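Side-chain contacts in structural PPIase-like protein L605 (Mimivirus, PDB 2OSE), which is a virally encoded, trimeric cyclophilin whose family is associated with cyclosporin A binding and peptidyl-prolyl cis-trans isomerisation, activities it may share: residues E45-V48 / Q49-G53; N83-H86 / N87-V91; K182-S185 / M186-P189. All coordinates share one frame; numbering follows the deposited sequence.

Contact 1. Residues E45-V48 / Q49-G53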
loop_
_atom_site.group_PDB
_atom_site.type_symbol
_atom_site.label_atom_id
_atom_site.label_comp_id
_atom_site.label_asym_id
_atom_site.label_seq_id
_atom_site.Cartn_x
_atom_site.Cartn_y
_atom_site.Cartn_z
ATOM N N GLU A 45 -30.141 1.454 -7.506
ATOM C CA GLU A 45 -30.225 1.154 -8.937
ATOM C C GLU A 45 -28.864 1.011 -9.605
ATOM O O GLU A 45 -28.667 0.119 -10.423
ATOM C CB GLU A 45 -31.152 2.148 -9.702
ATOM C CG GLU A 45 -32.623 2.048 -9.301
ATOM C CD GLU A 45 -33.295 0.678 -9.586
ATOM O OE1 GLU A 45 -32.893 -0.062 -10.513
ATOM O OE2 GLU A 45 -34.259 0.355 -8.859
ATOM N N ASN A 46 -27.906 1.858 -9.222
ATOM C CA ASN A 46 -26.563 1.713 -9.758
ATOM C C ASN A 46 -25.971 0.362 -9.341
ATOM O O ASN A 46 -25.415 -0.335 -10.159
ATOM C CB ASN A 46 -25.663 2.860 -9.269
ATOM C CG ASN A 46 -24.257 2.806 -9.860
ATOM O OD1 ASN A 46 -24.080 2.703 -11.086
ATOM N ND2 ASN A 46 -23.239 2.897 -8.984
ATOM N N PHE A 47 -26.117 -0.003 -8.070
ATOM C CA PHE A 47 -25.631 -1.306 -7.600
ATOM C C PHE A 47 -26.264 -2.448 -8.389
ATOM O O PHE A 47 -25.555 -3.287 -8.949
ATOM C CB PHE A 47 -25.873 -1.493 -6.100
ATOM C CG PHE A 47 -25.201 -2.731 -5.536
ATOM C CD1 PHE A 47 -23.897 -2.665 -5.032
ATOM C CD2 PHE A 47 -25.871 -3.967 -5.514
ATOM C CE1 PHE A 47 -23.253 -3.804 -4.530
ATOM C CE2 PHE A 47 -25.235 -5.123 -5.009
ATOM C CZ PHE A 47 -23.934 -5.039 -4.506
ATOM N N VAL A 48 -27.598 -2.479 -8.447
ATOM C CA VAL A 48 -28.286 -3.538 -9.197
ATOM C C VAL A 48 -27.914 -3.591 -10.691
ATOM O O VAL A 48 -27.706 -4.678 -11.238
ATOM C CB VAL A 48 -29.848 -3.495 -8.999
ATOM C CG1 VAL A 48 -30.523 -4.575 -9.803
ATOM C CG2 VAL A 48 -30.232 -3.661 -7.557
ATOM N N GLN A 49 -27.816 -2.438 -11.370
ATOM C CA GLN A 49 -27.500 -2.508 -12.806
ATOM C C GLN A 49 -26.075 -2.917 -13.075
ATOM O O GLN A 49 -25.773 -3.466 -14.128
ATOM C CB GLN A 49 -27.828 -1.200 -13.537
ATOM C CG GLN A 49 -29.270 -0.772 -13.408
ATOM C CD GLN A 49 -30.270 -1.859 -13.790
ATOM O OE1 GLN A 49 -30.023 -2.681 -14.679
ATOM N NE2 GLN A 49 -31.419 -1.849 -13.127
ATOM N N LEU A 50 -25.184 -2.651 -12.124
ATOM C CA LEU A 50 -23.790 -3.099 -12.270
ATOM C C LEU A 50 -23.680 -4.594 -12.030
ATOM O O LEU A 50 -22.790 -5.265 -12.529
ATOM C CB LEU A 50 -22.898 -2.357 -11.292
ATOM C CG LEU A 50 -22.563 -0.919 -11.734
ATOM C CD1 LEU A 50 -21.679 -0.299 -10.682
ATOM C CD2 LEU A 50 -21.844 -0.949 -13.071
ATOM N N THR A 51 -24.595 -5.098 -11.224
ATOM C CA THR A 51 -24.683 -6.504 -10.971
ATOM C C THR A 51 -25.178 -7.217 -12.230
ATOM O O THR A 51 -24.651 -8.255 -12.612
ATOM C CB THR A 51 -25.609 -6.664 -9.778
ATOM O OG1 THR A 51 -24.813 -6.719 -8.593
ATOM C CG2 THR A 51 -26.473 -7.824 -9.926
ATOM N N ASN A 52 -26.149 -6.618 -12.914
ATOM C CA ASN A 52 -26.580 -7.127 -14.221
ATOM C C ASN A 52 -25.561 -7.063 -15.355
ATOM O O ASN A 52 -25.583 -7.927 -16.241
ATOM C CB ASN A 52 -27.908 -6.518 -14.656
ATOM C CG ASN A 52 -29.012 -7.546 -14.635
ATOM O OD1 ASN A 52 -29.316 -8.116 -13.587
ATOM N ND2 ASN A 52 -29.566 -7.850 -15.806
ATOM N N GLY A 53 -24.679 -6.063 -15.319
ATOM C CA GLY A 53 -23.534 -5.999 -16.234
ATOM C C GLY A 53 -23.794 -5.745 -17.717
ATOM O O GLY A 53 -22.921 -6.038 -18.546
#
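Glu45 OE1 meets two polar groups: it is hydrogen-bonded to Ser11, and one helical turn on Gln49 NE2 donates a weak bond to it over 3.5 Å. The two side chains lie alongside each other and point the same way, with carboxylate and amide only 17° from coplanar. Both bend at their second torsion, which brings their polar ends level. The other carboxylate oxygen, OE2, forms a salt bridge with Arg37, so three neighbours hold the group, and Arg37 probably stabilises its negative charge. On the backbone of the same two residues, Gln49 N donates to Glu45 O at 2.9 Å. Gln49 CG, placed beside its own backbone N (chi1 -57°), packs at 3.2 Å against the same carbonyl oxygen.

Helix 41-52 is one of the helices that cap the cyclophilin beta barrel, and Phe47 turns inward to the barrel. Its ring packs on Val17, Met19 and Leu35 of the barrel strands and meets Phe147 edge-to-face. One turn on, Thr51 OG1 approaches Phe47 CE2 obliquely at 3.9 Å, and Thr51 too reaches Val17 and Met19. Val48 extends this apolar side by packing on Leu35.

On another flank the Asn46 amide lies at an angle to the Leu50 side chain, and Leu50 CD1 comes 3.9 Å from Asn46 OD1. That oxygen accepts a hydrogen bond from Val106 N, which fixes the buried amide at its polar end while the leucine methyl rests against it. Along the backbone, Leu50 N to Asn46 O and Asn52 N to Val48 O are each 3.0 Å, ordinary helical bonds. At the end of the helix Gly53 turns to positive phi (69°), its N still donating to Gln49 O at 3.1 Å.

Contact 2. Residues N83-H86 / N87-V91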
loop_
_atom_site.group_PDB
_atom_site.type_symbol
_atom_site.label_atom_id
_atom_site.label_comp_id
_atom_site.label_asym_id
_atom_site.label_seq_id
_atom_site.Cartn_x
_atom_site.Cartn_y
_atom_site.Cartn_z
ATOM N N ASN A 83 -10.027 -3.136 -0.164
ATOM C CA ASN A 83 -9.790 -2.720 1.202
ATOM C C ASN A 83 -10.517 -3.775 2.003
ATOM O O ASN A 83 -11.727 -4.026 1.748
ATOM C CB ASN A 83 -10.429 -1.344 1.511
ATOM C CG ASN A 83 -9.559 -0.153 1.106
ATOM O OD1 ASN A 83 -9.069 0.574 1.968
ATOM N ND2 ASN A 83 -9.381 0.063 -0.197
ATOM N N VAL A 84 -9.790 -4.421 2.917
ATOM C CA VAL A 84 -10.312 -5.524 3.724
ATOM C C VAL A 84 -9.766 -5.353 5.119
ATOM O O VAL A 84 -8.589 -4.955 5.301
ATOM C CB VAL A 84 -10.003 -6.939 3.155
ATOM C CG1 VAL A 84 -10.567 -7.109 1.730
ATOM C CG2 VAL A 84 -8.484 -7.278 3.211
ATOM N N LEU A 85 -10.624 -5.591 6.109
ATOM C CA LEU A 85 -10.255 -5.375 7.495
ATOM C C LEU A 85 -10.892 -6.449 8.359
ATOM O O LEU A 85 -12.130 -6.472 8.515
ATOM C CB LEU A 85 -10.661 -3.958 7.957
ATOM C CG LEU A 85 -10.221 -3.595 9.381
ATOM C CD1 LEU A 85 -8.683 -3.642 9.485
ATOM C CD2 LEU A 85 -10.810 -2.249 9.893
ATOM N N HIS A 86 -10.043 -7.336 8.898
ATOM C CA HIS A 86 -10.455 -8.442 9.795
ATOM C C HIS A 86 -11.430 -7.963 10.855
ATOM O O HIS A 86 -11.222 -6.906 11.492
ATOM C CB HIS A 86 -9.205 -9.131 10.413
ATOM C CG HIS A 86 -9.510 -10.261 11.355
ATOM N ND1 HIS A 86 -9.889 -11.519 10.924
ATOM C CD2 HIS A 86 -9.406 -10.347 12.702
ATOM C CE1 HIS A 86 -10.075 -12.308 11.972
ATOM N NE2 HIS A 86 -9.776 -11.624 13.061
ATOM N N ASN A 87 -12.507 -8.734 11.047
ATOM C CA ASN A 87 -13.552 -8.450 12.061
ATOM C C ASN A 87 -14.319 -7.159 11.795
ATOM O O ASN A 87 -15.044 -6.676 12.673
ATOM C CB ASN A 87 -12.997 -8.394 13.500
ATOM C CG ASN A 87 -12.673 -9.745 14.071
ATOM O OD1 ASN A 87 -11.986 -9.842 15.100
ATOM N ND2 ASN A 87 -13.153 -10.793 13.439
ATOM N N ASN A 88 -14.160 -6.606 10.594
ATOM C CA ASN A 88 -14.818 -5.351 10.254
ATOM C C ASN A 88 -15.563 -5.391 8.939
ATOM O O ASN A 88 -16.798 -5.500 8.944
ATOM C CB ASN A 88 -13.860 -4.146 10.311
ATOM C CG ASN A 88 -13.469 -3.808 11.702
ATOM O OD1 ASN A 88 -14.049 -2.901 12.344
ATOM N ND2 ASN A 88 -12.492 -4.554 12.227
ATOM N N TYR A 89 -14.833 -5.332 7.825
ATOM C CA TYR A 89 -15.470 -5.159 6.495
ATOM C C TYR A 89 -14.615 -5.595 5.339
ATOM O O TYR A 89 -13.392 -5.783 5.482
ATOM C CB TYR A 89 -15.906 -3.692 6.253
ATOM C CG TYR A 89 -14.805 -2.652 6.520
ATOM C CD1 TYR A 89 -13.740 -2.495 5.631
ATOM C CD2 TYR A 89 -14.864 -1.819 7.646
ATOM C CE1 TYR A 89 -12.718 -1.532 5.875
ATOM C CE2 TYR A 89 -13.835 -0.853 7.904
ATOM C CZ TYR A 89 -12.782 -0.744 7.014
ATOM O OH TYR A 89 -11.780 0.174 7.253
ATOM N N ILE A 90 -15.254 -5.729 4.177
ATOM C CA ILE A 90 -14.537 -5.843 2.912
ATOM C C ILE A 90 -15.144 -4.777 1.981
ATOM O O ILE A 90 -16.304 -4.416 2.154
ATOM C CB ILE A 90 -14.676 -7.248 2.285
ATOM C CG1 ILE A 90 -16.155 -7.616 2.075
ATOM C CG2 ILE A 90 -13.935 -8.315 3.133
ATOM C CD1 ILE A 90 -16.322 -8.961 1.404
ATOM N N VAL A 91 -14.378 -4.314 1.000
ATOM C CA VAL A 91 -14.803 -3.202 0.121
ATOM C C VAL A 91 -14.417 -3.526 -1.302
ATOM O O VAL A 91 -13.343 -4.078 -1.545
ATOM C CB VAL A 91 -14.200 -1.830 0.581
ATOM C CG1 VAL A 91 -14.627 -0.716 -0.350
ATOM C CG2 VAL A 91 -14.660 -1.513 1.977
#
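Leu85 lays its CB over one face of the Tyr89 ring, a CH-pi contact 4.0 Å from the ring centroid and 21° off the ring normal. Tyr89 CG sits between its backbone N and carbonyl carbon (chi1 51°), which raises the ring beside the facing leucine. Leu85 CD2 then reaches the phenol end, 3.8 Å from Tyr89 CZ. The same methyl lies 3.6 Å from Asn88 CG, where leucine and asparagine run alongside each other in one direction. The Asn88 amide also bends back to the turn: its ND2 donates to His86 O at 2.8 Å, with the acceptor close to the amide plane, while OD1 accepts from Val159 N.

Asn83 and Val91 share this side of the sheet, their CB atoms 3.9 Å apart, and Gly192 of the second subunit packs on both; Ala191 of that subunit lies on Tyr89. On the reverse side Val84 and Ile90 cross at a slant, Val84 CG1 touching Ile90 CG2 at 3.8 Å. At the turn itself the backbone N of Asn87 sits over one face of the His86 ring, and His86 ND1 is hydrogen-bonded to Asn184 O, which probably helps to set the ring's rotation.

The strands run antiparallel. Leu85 N donates to Tyr89 O at 2.8 Å, nearly straight at the carbonyl, and Leu85 O in turn accepts from both Tyr89 N and Asn88 N. Two consecutive residues thus oppose one leucine, the classic beta bulge beside the turn of this beta hairpin.

Contact 3. Residues K182-S185 / M186-P189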
loop_
_atom_site.group_PDB
_atom_site.type_symbol
_atom_site.label_atom_id
_atom_site.label_comp_id
_atom_site.label_asym_id
_atom_site.label_seq_id
_atom_site.Cartn_x
_atom_site.Cartn_y
_atom_site.Cartn_z
ATOM N N LYS A 182 -15.507 -17.282 6.080
ATOM C CA LYS A 182 -14.316 -17.828 5.414
ATOM C C LYS A 182 -13.314 -16.706 5.071
ATOM O O LYS A 182 -12.117 -16.822 5.347
ATOM C CB LYS A 182 -14.714 -18.583 4.151
ATOM C CG LYS A 182 -15.384 -19.960 4.421
ATOM C CD LYS A 182 -15.710 -20.686 3.108
ATOM C CE LYS A 182 -16.357 -22.044 3.442
ATOM N NZ LYS A 182 -16.629 -22.824 2.169
ATOM N N ILE A 183 -13.827 -15.637 4.448
ATOM C CA ILE A 183 -13.026 -14.441 4.139
ATOM C C ILE A 183 -12.353 -13.893 5.398
ATOM O O ILE A 183 -11.126 -13.707 5.430
ATOM C CB ILE A 183 -13.885 -13.330 3.437
ATOM C CG1 ILE A 183 -14.328 -13.805 2.039
ATOM C CG2 ILE A 183 -13.076 -12.031 3.328
ATOM C CD1 ILE A 183 -15.508 -12.979 1.434
ATOM N N ASN A 184 -13.162 -13.655 6.431
ATOM C CA ASN A 184 -12.676 -13.131 7.699
ATOM C C ASN A 184 -11.598 -13.986 8.360
ATOM O O ASN A 184 -10.606 -13.439 8.915
ATOM C CB ASN A 184 -13.829 -12.911 8.684
ATOM C CG ASN A 184 -13.457 -11.975 9.756
ATOM O OD1 ASN A 184 -12.979 -10.881 9.483
ATOM N ND2 ASN A 184 -13.647 -12.391 11.023
ATOM N N SER A 185 -11.802 -15.303 8.354
ATOM C CA SER A 185 -10.745 -16.198 8.852
ATOM C C SER A 185 -9.445 -16.023 8.068
ATOM O O SER A 185 -8.390 -15.967 8.654
ATOM C CB SER A 185 -11.175 -17.648 8.797
ATOM O OG SER A 185 -12.128 -17.849 9.831
ATOM N N MET A 186 -9.529 -15.962 6.744
ATOM C CA MET A 186 -8.328 -15.874 5.923
ATOM C C MET A 186 -7.593 -14.546 6.018
ATOM O O MET A 186 -6.437 -14.461 5.588
ATOM C CB MET A 186 -8.645 -16.181 4.481
ATOM C CG MET A 186 -9.052 -17.608 4.300
ATOM S SD MET A 186 -9.246 -17.951 2.581
ATOM C CE MET A 186 -10.959 -17.550 2.388
ATOM N N ILE A 187 -8.245 -13.522 6.568
ATOM C CA ILE A 187 -7.616 -12.230 6.741
ATOM C C ILE A 187 -7.206 -11.923 8.188
ATOM O O ILE A 187 -6.870 -10.791 8.494
ATOM C CB ILE A 187 -8.401 -11.035 6.079
ATOM C CG1 ILE A 187 -9.737 -10.753 6.784
ATOM C CG2 ILE A 187 -8.557 -11.282 4.541
ATOM C CD1 ILE A 187 -10.533 -9.556 6.152
ATOM N N LYS A 188 -7.188 -12.948 9.044
ATOM C CA LYS A 188 -6.678 -12.781 10.401
ATOM C C LYS A 188 -5.246 -12.222 10.311
ATOM O O LYS A 188 -4.431 -12.762 9.563
ATOM C CB LYS A 188 -6.707 -14.116 11.144
ATOM C CG LYS A 188 -6.217 -14.021 12.608
ATOM C CD LYS A 188 -6.059 -15.398 13.201
ATOM C CE LYS A 188 -5.033 -15.421 14.350
ATOM N NZ LYS A 188 -5.465 -14.589 15.531
ATOM N N PRO A 189 -4.988 -11.072 10.970
ATOM C CA PRO A 189 -3.681 -10.426 10.761
ATOM C C PRO A 189 -2.508 -11.038 11.536
ATOM O O PRO A 189 -2.649 -11.523 12.677
ATOM C CB PRO A 189 -3.922 -8.984 11.193
ATOM C CG PRO A 189 -4.979 -9.096 12.267
ATOM C CD PRO A 189 -5.885 -10.246 11.810
#
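Met186 folds back along the C-terminal turn of a helix that caps the cyclophilin barrel, where the chain passes from 182-185 into the loop leading to strand 198-205. Its N donates to Lys182 O at 3.1 Å, the last regular i to i-4 bond here. The next residues wind less regularly: Ile187 N makes only weak bonds, to Ile183 O and Asn184 O, and Lys188 N turns to Ser185 O at 3.3 Å. That last donor stands well above the carbonyl plane, as the backbone departs from helical geometry.

Ile187 holds CG1 between its own backbone N and carbonyl carbon (chi1 68°). This swings CG1 in over the end of the helix, 3.5 Å from both Ile183 O and Asn184 O, with CG2 coming 3.6 Å from Ile183 O. The branched side chain thereby packs over the carbonyls of Ile183 and Asn184 near the end of the helix while it meets Leu151, Tyr195 and Phe198; Ile183 adds contacts to Phe198 and Ile21 of the barrel wall. Asn184 carries its CG anti to its backbone N (chi1 -160°), and its OD1 accepts from Asn87 N of the hairpin.

Lys182 stays fully extended beyond its first torsion and carries NZ toward Glu137 of the third subunit, a long, weak ion pair. Asp136 of that subunit packs on Ser185 and Met186, and its Thr135 on Lys188. The methionine chain, straight at its second torsion, turns about its CG-SD bond (chi3 -90°), and the turn returns its methyl to the backbone: Met186 CE lies 3.3 Å from Lys182 O.

The contacts follow one another along the chain, all within one cyclophilin domain. Contact 1 lies on helix 41-52; contacts 2 and 3 are together on the opposite side of the chain's centre, their centres about 22 and 27 Å from that of contact 1. Contacts 2 and 3 have centres only about 9 Å apart and touch, so the hairpin 83-85/89-92 is tied to the end of helix 177-186. The two capping helices thus bracket the barrel, and both pack on strand 16-23. In the homotrimer, contact 2 meets the second subunit and contact 3 the third, whereas no other chain touches contact 1.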